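Local coordinates for multicopper oxidase (Uncultured bacterium, PDB 4E9X), which is a laccase-like multicopper oxidase that probably oxidises substrates at a type 1 copper and reduces molecular oxygen to water at a trinuclear copper cluster, at the interface of chains A and B. Coordinates in Å, arbitrary orientation; residue numbers count along the deposited sequence, not the author numbering. Chains: chain A/B, Multicopper oxidase.

The interface of chains A and B. Residues chain A 62, 216, 233-234; chain B 204, 227-228, 254.
A:His62 and B:His204 stack across the interface, rings nearly parallel at 6° with centroids 3.7 Å apart, illustrating how a trinuclear copper cluster can be assembled between subunits. Each chain contributes histidines of the copper- and oxygen-binding set: A:His62 from the first cupredoxin domain, B:His204 and B:His254 from the second domain of the neighbour. Such sharing marks two-domain multicopper oxidases, which makes this a likely functional interface; the deposited assembly is a trimer. The A:His62 ring reaches across with CG anti to its backbone N (chi1 -178°), and its NE2 donates to B:Asp227 OD1 at 2.8 Å. That oxygen lies close to the imidazole plane, whereas the NE2 comes from above the carboxylate, the two planes being turned 66° apart. B:Thr228 OG1 also donates to OD1, nearly along its C-O axis, and together the two donors are likely to restrain the carboxylate's turn. B:His204 ND1 donates to the B:Asp227 backbone O at 2.7 Å, so one aspartate is likely to set both rings, A:His62 by its carboxylate and B:His204 by its backbone. Were A:His62 replaced by an alanine, B:Asp227 OD1 would probably lose its cross-chain donor, the B:His204 face its stacking partner and the cluster a copper ligand. B:His254 CD2 lies in plane at the edge of the A:His62 ring, and B:His254 NE2 comes 3.2 Å from A:His62 ND1, perhaps because both face a copper. A:Gly234 CA sits over the B:His254 ring centre. The carboxylates of A:Asp216 and B:Asp227 lie almost parallel, and A:Asp216 OD2 accepts two backbone N-H groups, from B:Asp227 N at 2.7 Å and B:Thr228 N at 3.0 Å.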
loop_
_atom_site.group_PDB
_atom_site.type_symbol
_atom_site.label_atom_id
_atom_site.label_comp_id
_atom_site.label_asym_id
_atom_site.label_seq_id
_atom_site.Cartn_x
_atom_site.Cartn_y
_atom_site.Cartn_z
ATOM N N HIS A 62 -9.801 -0.724 18.785
ATOM C CA HIS A 62 -9.287 -1.438 17.629
ATOM C C HIS A 62 -8.189 -2.364 18.084
ATOM O O HIS A 62 -7.119 -1.949 18.479
ATOM C CB HIS A 62 -8.855 -0.407 16.580
ATOM C CG HIS A 62 -8.350 -1.054 15.302
ATOM N ND1 HIS A 62 -8.777 -0.596 14.058
ATOM C CD2 HIS A 62 -7.447 -2.057 15.035
ATOM C CE1 HIS A 62 -8.133 -1.311 13.130
ATOM N NE2 HIS A 62 -7.351 -2.214 13.732
ATOM N N ASP A 216 0.377 -5.073 13.786
ATOM C CA ASP A 216 -0.898 -4.896 14.512
ATOM C C ASP A 216 -0.757 -5.334 15.974
ATOM O O ASP A 216 -1.700 -5.840 16.593
ATOM C CB ASP A 216 -2.035 -5.642 13.825
ATOM C CG ASP A 216 -2.289 -5.091 12.389
ATOM O OD1 ASP A 216 -1.783 -4.002 12.051
ATOM O OD2 ASP A 216 -2.977 -5.844 11.672
ATOM N N PRO A 233 -4.272 2.660 6.486
ATOM C CA PRO A 233 -5.319 2.864 7.526
ATOM C C PRO A 233 -5.658 1.611 8.314
ATOM O O PRO A 233 -5.945 0.531 7.802
ATOM C CB PRO A 233 -6.520 3.339 6.703
ATOM C CG PRO A 233 -5.845 4.101 5.562
ATOM C CD PRO A 233 -4.688 3.206 5.185
ATOM N N GLY A 234 -5.635 1.796 9.655
ATOM C CA GLY A 234 -5.960 0.727 10.571
ATOM C C GLY A 234 -4.754 -0.021 11.115
ATOM O O GLY A 234 -4.821 -0.571 12.218
ATOM N N HIS B 204 -10.281 -5.067 7.776
ATOM C CA HIS B 204 -10.145 -5.178 9.221
ATOM C C HIS B 204 -11.325 -5.966 9.800
ATOM O O HIS B 204 -12.477 -5.599 9.546
ATOM C CB HIS B 204 -10.136 -3.768 9.820
ATOM C CG HIS B 204 -10.256 -3.717 11.314
ATOM N ND1 HIS B 204 -9.455 -4.499 12.152
ATOM C CD2 HIS B 204 -11.065 -3.015 12.117
ATOM C CE1 HIS B 204 -9.794 -4.239 13.431
ATOM N NE2 HIS B 204 -10.787 -3.338 13.473
ATOM N N ASP B 227 -4.800 -7.794 12.320
ATOM C CA ASP B 227 -6.188 -7.389 12.398
ATOM C C ASP B 227 -6.594 -6.541 11.223
ATOM O O ASP B 227 -7.804 -6.363 10.994
ATOM C CB ASP B 227 -6.516 -6.727 13.739
ATOM C CG ASP B 227 -5.839 -5.417 14.010
ATOM O OD1 ASP B 227 -5.807 -4.521 13.126
ATOM O OD2 ASP B 227 -5.322 -5.269 15.160
ATOM N N THR B 228 -5.632 -6.092 10.392
ATOM C CA THR B 228 -5.923 -5.307 9.201
ATOM C C THR B 228 -4.987 -5.773 8.120
ATOM O O THR B 228 -3.755 -5.765 8.294
ATOM C CB THR B 228 -5.673 -3.816 9.509
ATOM O OG1 THR B 228 -6.514 -3.414 10.603
ATOM C CG2 THR B 228 -6.036 -2.920 8.323
ATOM N N HIS B 254 -10.880 -0.390 6.031
ATOM C CA HIS B 254 -10.606 0.666 6.990
ATOM C C HIS B 254 -10.124 1.945 6.316
ATOM O O HIS B 254 -9.825 2.925 7.024
ATOM C CB HIS B 254 -9.567 0.147 7.990
ATOM C CG HIS B 254 -9.610 0.778 9.340
ATOM N ND1 HIS B 254 -9.375 2.123 9.622
ATOM C CD2 HIS B 254 -9.830 0.201 10.557
ATOM C CE1 HIS B 254 -9.481 2.341 10.928
ATOM N NE2 HIS B 254 -9.749 1.178 11.552
#